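Local structure of arabinose metabolism transcriptional repressor (5D4S) at residues I47-L53 with I64-I68. The protein represses transcription of arabinose metabolism genes in Bacillus subtilis, binding operator DNA through a GntR-family winged helix-turn-helix domain. Residues are numbered along the deposited sequence.
Sequences IPTENEL and IRKAI. With nucleotides of chain C.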
ATOM      1  N   ILE B  47       9.392  14.800   2.879  1.00 36.68           N
ATOM      2  CA  ILE B  47       8.387  15.172   1.897  1.00 36.00           C
ATOM      3  C   ILE B  47       7.256  15.858   2.648  1.00 35.01           C
ATOM      4  O   ILE B  47       7.234  15.814   3.880  1.00 35.36           O
ATOM      5  CB  ILE B  47       7.856  13.948   1.105  1.00 34.91           C
ATOM      6  CG1 ILE B  47       7.032  13.017   2.005  1.00 31.19           C
ATOM      7  CG2 ILE B  47       8.999  13.207   0.431  1.00 41.45           C
ATOM      8  CD1 ILE B  47       6.278  11.960   1.215  1.00 31.49           C
ATOM      9  N   PRO B  48       6.311  16.495   1.926  1.00 34.97           N
ATOM     10  CA  PRO B  48       5.189  17.120   2.633  1.00 31.52           C
ATOM     11  C   PRO B  48       4.403  16.145   3.491  1.00 31.26           C
ATOM     12  O   PRO B  48       4.412  14.945   3.222  1.00 28.03           O
ATOM     13  CB  PRO B  48       4.311  17.646   1.500  1.00 35.75           C
ATOM     14  CG  PRO B  48       5.241  17.856   0.373  1.00 36.47           C
ATOM     15  CD  PRO B  48       6.237  16.746   0.473  1.00 37.09           C
ATOM     16  N   THR B  49       3.719  16.664   4.503  1.00 34.11           N
ATOM     17  CA  THR B  49       2.873  15.847   5.359  1.00 28.89           C
ATOM     18  C   THR B  49       1.715  15.243   4.585  1.00 31.34           C
ATOM     19  O   THR B  49       1.415  15.667   3.468  1.00 24.44           O
ATOM     20  CB  THR B  49       2.293  16.656   6.500  1.00 29.71           C
ATOM     21  OG1 THR B  49       1.363  17.608   5.963  1.00 30.82           O
ATOM     22  CG2 THR B  49       3.404  17.400   7.243  1.00 30.30           C
ATOM     23  N   GLU B  50       1.058  14.259   5.188  1.00 25.77           N
ATOM     24  CA  GLU B  50      -0.065  13.605   4.538  1.00 27.39           C
ATOM     25  C   GLU B  50      -1.171  14.612   4.295  1.00 30.16           C
ATOM     26  O   GLU B  50      -1.808  14.572   3.267  1.00 25.01           O
ATOM     27  CB  GLU B  50      -0.566  12.411   5.374  1.00 27.61           C
ATOM     28  CG  GLU B  50       0.373  11.213   5.283  1.00 29.68           C
ATOM     29  CD  GLU B  50       0.033  10.095   6.282  1.00 33.76           C
ATOM     30  OE1 GLU B  50      -1.025  10.160   6.945  1.00 32.93           O
ATOM     31  OE2 GLU B  50       0.843   9.157   6.409  1.00 28.83           O
ATOM     32  N   ASN B  51      -1.385  15.541   5.219  1.00 26.64           N
ATOM     33  CA  ASN B  51      -2.442  16.531   5.023  1.00 27.91           C
ATOM     34  C   ASN B  51      -2.127  17.552   3.913  1.00 26.68           C
ATOM     35  O   ASN B  51      -3.025  17.987   3.172  1.00 33.01           O
ATOM     36  CB  ASN B  51      -2.735  17.259   6.329  1.00 34.61           C
ATOM     37  CG  ASN B  51      -3.774  16.535   7.151  1.00 55.46           C
ATOM     38  OD1 ASN B  51      -4.933  16.944   7.209  1.00 68.23           O
ATOM     39  ND2 ASN B  51      -3.376  15.423   7.758  1.00 49.56           N
ATOM     40  N   GLU B  52      -0.854  17.920   3.815  1.00 31.87           N
ATOM     41  CA  GLU B  52      -0.393  18.790   2.740  1.00 30.23           C
ATOM     42  C   GLU B  52      -0.581  18.076   1.405  1.00 33.46           C
ATOM     43  O   GLU B  52      -1.038  18.675   0.435  1.00 33.55           O
ATOM     44  CB  GLU B  52       1.063  19.184   2.943  1.00 25.81           C
ATOM     45  CG  GLU B  52       1.234  20.175   4.097  1.00 24.85           C
ATOM     46  CD  GLU B  52       2.668  20.454   4.431  1.00 31.53           C
ATOM     47  OE1 GLU B  52       3.538  19.643   4.054  1.00 34.77           O
ATOM     48  OE2 GLU B  52       2.928  21.497   5.062  1.00 46.93           O
ATOM     49  N   LEU B  53      -0.234  16.796   1.367  1.00 23.85           N
ATOM     50  CA  LEU B  53      -0.385  16.014   0.137  1.00 30.21           C
ATOM     51  C   LEU B  53      -1.857  15.850  -0.250  1.00 29.41           C
ATOM     52  O   LEU B  53      -2.203  15.933  -1.435  1.00 34.06           O
ATOM     53  CB  LEU B  53       0.287  14.647   0.279  1.00 30.11           C
ATOM     54  CG  LEU B  53       1.813  14.730   0.383  1.00 33.66           C
ATOM     55  CD1 LEU B  53       2.421  13.375   0.678  1.00 34.74           C
ATOM     56  CD2 LEU B  53       2.421  15.331  -0.877  1.00 38.71           C
ATOM     57  N   ILE B  64      -3.416   8.989  -0.342  1.00 26.33           N
ATOM     58  CA  ILE B  64      -2.036   9.406  -0.103  1.00 22.23           C
ATOM     59  C   ILE B  64      -1.264   8.280   0.580  1.00 22.99           C
ATOM     60  O   ILE B  64      -0.117   7.988   0.225  1.00 23.96           O
ATOM     61  CB  ILE B  64      -1.953  10.683   0.775  1.00 25.80           C
ATOM     62  CG1 ILE B  64      -2.482  11.909   0.023  1.00 22.56           C
ATOM     63  CG2 ILE B  64      -0.510  10.936   1.227  1.00 30.40           C
ATOM     64  CD1 ILE B  64      -1.771  12.171  -1.323  1.00 21.54           C
ATOM     65  N   ARG B  65      -1.908   7.632   1.544  1.00 23.19           N
ATOM     66  CA  ARG B  65      -1.250   6.586   2.315  1.00 23.97           C
ATOM     67  C   ARG B  65      -1.000   5.349   1.468  1.00 24.39           C
ATOM     68  O   ARG B  65      -0.000   4.667   1.642  1.00 26.04           O
ATOM     69  CB  ARG B  65      -2.070   6.234   3.563  1.00 23.87           C
ATOM     70  CG  ARG B  65      -1.859   7.290   4.708  1.00 18.00           C
ATOM     71  CD  ARG B  65      -2.492   6.822   6.006  1.00 20.37           C
ATOM     72  NE  ARG B  65      -1.853   5.584   6.430  1.00 26.49           N
ATOM     73  CZ  ARG B  65      -0.677   5.536   7.046  1.00 30.33           C
ATOM     74  NH1 ARG B  65      -0.035   6.662   7.346  1.00 29.26           N
ATOM     75  NH2 ARG B  65      -0.149   4.367   7.365  1.00 29.59           N
ATOM     76  N   LYS B  66      -1.910   5.051   0.556  1.00 23.79           N
ATOM     77  CA  LYS B  66      -1.670   3.968  -0.386  1.00 23.13           C
ATOM     78  C   LYS B  66      -0.441   4.294  -1.253  1.00 23.58           C
ATOM     79  O   LYS B  66       0.461   3.458  -1.396  1.00 30.49           O
ATOM     80  CB  LYS B  66      -2.924   3.735  -1.226  1.00 23.77           C
ATOM     81  CG  LYS B  66      -2.746   2.867  -2.493  1.00 29.08           C
ATOM     82  CD  LYS B  66      -2.353   1.449  -2.156  1.00 30.21           C
ATOM     83  CE  LYS B  66      -2.720   0.517  -3.323  1.00 33.17           C
ATOM     84  NZ  LYS B  66      -1.970  -0.743  -3.265  1.00 38.86           N
ATOM     85  N   ALA B  67      -0.385   5.503  -1.812  1.00 23.86           N
ATOM     86  CA  ALA B  67       0.773   5.879  -2.631  1.00 23.46           C
ATOM     87  C   ALA B  67       2.100   5.787  -1.878  1.00 24.55           C
ATOM     88  O   ALA B  67       3.101   5.197  -2.347  1.00 27.89           O
ATOM     89  CB  ALA B  67       0.596   7.297  -3.181  1.00 25.43           C
ATOM     90  N   ILE B  68       2.111   6.400  -0.708  1.00 27.41           N
ATOM     91  CA  ILE B  68       3.320   6.440   0.085  1.00 27.68           C
ATOM     92  C   ILE B  68       3.695   5.042   0.542  1.00 28.67           C
ATOM     93  O   ILE B  68       4.864   4.669   0.514  1.00 33.55           O
ATOM     94  CB  ILE B  68       3.157   7.389   1.279  1.00 27.88           C
ATOM     95  CG1 ILE B  68       3.215   8.837   0.775  1.00 25.49           C
ATOM     96  CG2 ILE B  68       4.240   7.125   2.325  1.00 32.41           C
ATOM     97  CD1 ILE B  68       2.893   9.878   1.837  1.00 34.87           C
TER
ATOM     98  P    DT C   8       3.175  12.945   8.115  1.00 27.55           P
ATOM     99  OP1  DT C   8       4.281  12.996   7.136  1.00 26.35           O
ATOM    100  OP2  DT C   8       1.829  13.501   7.788  1.00 26.63           O
ATOM    101  O5'  DT C   8       3.088  11.475   8.728  1.00 28.34           O
ATOM    102  C5'  DT C   8       4.294  10.844   9.164  1.00 22.80           C
ATOM    103  C4'  DT C   8       4.019   9.597   9.981  1.00 27.20           C
ATOM    104  O4'  DT C   8       3.112   9.918  11.070  1.00 28.47           O
ATOM    105  C3'  DT C   8       3.371   8.435   9.212  1.00 26.05           C
ATOM    106  O3'  DT C   8       3.938   7.217   9.660  1.00 30.10           O
ATOM    107  C2'  DT C   8       1.907   8.546   9.619  1.00 25.07           C
ATOM    108  C1'  DT C   8       2.044   9.013  11.061  1.00 27.81           C
ATOM    109  N1   DT C   8       0.828   9.685  11.595  1.00 23.09           N
ATOM    110  C2   DT C   8       0.319   9.259  12.795  1.00 26.31           C
ATOM    111  O2   DT C   8       0.835   8.391  13.467  1.00 32.75           O
ATOM    112  N3   DT C   8      -0.797   9.908  13.199  1.00 27.58           N
ATOM    113  C4   DT C   8      -1.467  10.905  12.537  1.00 27.51           C
ATOM    114  O4   DT C   8      -2.481  11.425  13.003  1.00 30.48           O
ATOM    115  C5   DT C   8      -0.897  11.293  11.271  1.00 32.29           C
ATOM    116  C7   DT C   8      -1.549  12.364  10.447  1.00 28.51           C
ATOM    117  C6   DT C   8       0.214  10.666  10.865  1.00 25.74           C
ATOM    118  P    DG C   9       3.403   5.792   9.145  1.00 29.15           P
ATOM    119  OP1  DG C   9       4.615   4.951   9.123  1.00 26.21           O
ATOM    120  OP2  DG C   9       2.610   5.974   7.909  1.00 27.23           O
ATOM    121  O5'  DG C   9       2.468   5.294  10.318  1.00 28.18           O
ATOM    122  C5'  DG C   9       3.068   4.864  11.534  1.00 27.57           C
ATOM    123  C4'  DG C   9       2.120   4.006  12.306  1.00 26.44           C
ATOM    124  O4'  DG C   9       1.056   4.839  12.851  1.00 27.13           O
ATOM    125  C3'  DG C   9       1.452   2.924  11.453  1.00 27.71           C
ATOM    126  O3'  DG C   9       1.484   1.690  12.163  1.00 32.28           O
ATOM    127  C2'  DG C   9       0.038   3.455  11.231  1.00 24.54           C
ATOM    128  C1'  DG C   9      -0.204   4.354  12.440  1.00 25.89           C
ATOM    129  N9   DG C   9      -1.067   5.510  12.142  1.00 27.90           N
ATOM    130  C8   DG C   9      -0.881   6.471  11.171  1.00 25.57           C
ATOM    131  N7   DG C   9      -1.822   7.387  11.157  1.00 26.91           N
ATOM    132  C5   DG C   9      -2.679   7.006  12.185  1.00 25.08           C
ATOM    133  C6   DG C   9      -3.884   7.603  12.653  1.00 25.11           C
ATOM    134  O6   DG C   9      -4.453   8.624  12.248  1.00 30.64           O
ATOM    135  N1   DG C   9      -4.433   6.889  13.716  1.00 24.15           N
ATOM    136  C2   DG C   9      -3.881   5.747  14.258  1.00 33.97           C
ATOM    137  N2   DG C   9      -4.539   5.190  15.275  1.00 35.25           N
ATOM    138  N3   DG C   9      -2.761   5.190  13.837  1.00 31.16           N
ATOM    139  C4   DG C   9      -2.221   5.859  12.797  1.00 32.59           C
ATOM    140  P    DT C   7       2.402  18.943  10.773  1.00 40.17           P
ATOM    141  OP1  DT C   7       3.564  19.592  10.124  1.00 37.20           O
ATOM    142  OP2  DT C   7       1.014  19.203  10.324  1.00 35.77           O
ATOM    143  O5'  DT C   7       2.600  17.376  10.741  1.00 30.92           O
ATOM    144  C5'  DT C   7       3.811  16.787  11.156  1.00 27.09           C
ATOM    145  C4'  DT C   7       3.636  15.277  11.261  1.00 25.73           C
ATOM    146  O4'  DT C   7       2.897  14.930  12.454  1.00 26.62           O
ATOM    147  C3'  DT C   7       2.866  14.643  10.084  1.00 25.42           C
ATOM    148  O3'  DT C   7       3.741  13.823   9.348  1.00 28.00           O
ATOM    149  C2'  DT C   7       1.742  13.803  10.743  1.00 26.64           C
ATOM    150  C1'  DT C   7       2.163  13.750  12.205  1.00 26.32           C
ATOM    151  N1   DT C   7       1.027  13.684  13.153  1.00 31.99           N
ATOM    152  C2   DT C   7       1.024  12.692  14.104  1.00 31.07           C
ATOM    153  O2   DT C   7       1.907  11.860  14.213  1.00 31.33           O
ATOM    154  N3   DT C   7      -0.027  12.715  14.945  1.00 30.67           N
ATOM    155  C4   DT C   7      -1.084  13.569  14.952  1.00 32.86           C
ATOM    156  O4   DT C   7      -1.991  13.462  15.779  1.00 36.49           O
ATOM    157  C5   DT C   7      -1.051  14.596  13.933  1.00 32.59           C
ATOM    158  C7   DT C   7      -2.161  15.604  13.842  1.00 34.35           C
ATOM    159  C6   DT C   7       0.004  14.609  13.082  1.00 28.62           C
TER
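A helix-turn-helix unit must hold its two helices together and present them jointly to DNA, and this repressor shows how one interface can do both. Ile64, near the start of helix 61-74, lies opposite Glu50, the two CA atoms being 6.6 Å apart. Its CD1 packs 3.6 Å from CB of Leu53, while its CG2 sits 4.2 Å from CG of Glu50, so the aliphatic part of the acid joins the apolar seam. Arg65, one residue on, faces the operator. Its NH1 forms a salt bridge with Glu50 OE2 at 2.8 Å, weak as a hydrogen bond, and also donates to OP2 of DG9 of chain C, again at 2.8 Å. The other carboxylate oxygen of Glu50, OE1, makes a salt bridge to Arg61, which begins helix 61-74. A turn further along, Ile68 closes the seam: its CD1 lies 3.7 Å from CD1 of Leu53 and 4.0 Å from CD1 of Ile47, near Thr85 of the wing. Across the interface, Thr49 and Glu52 form a capping box at the start of helix 50-57, and Glu50 N donates to OP2 of DT8 of chain C at 2.8 Å. Greasy packing thus fixes the helix pair, while the salt bridge along its DNA-facing border couples two residues that grip successive phosphates of one strand.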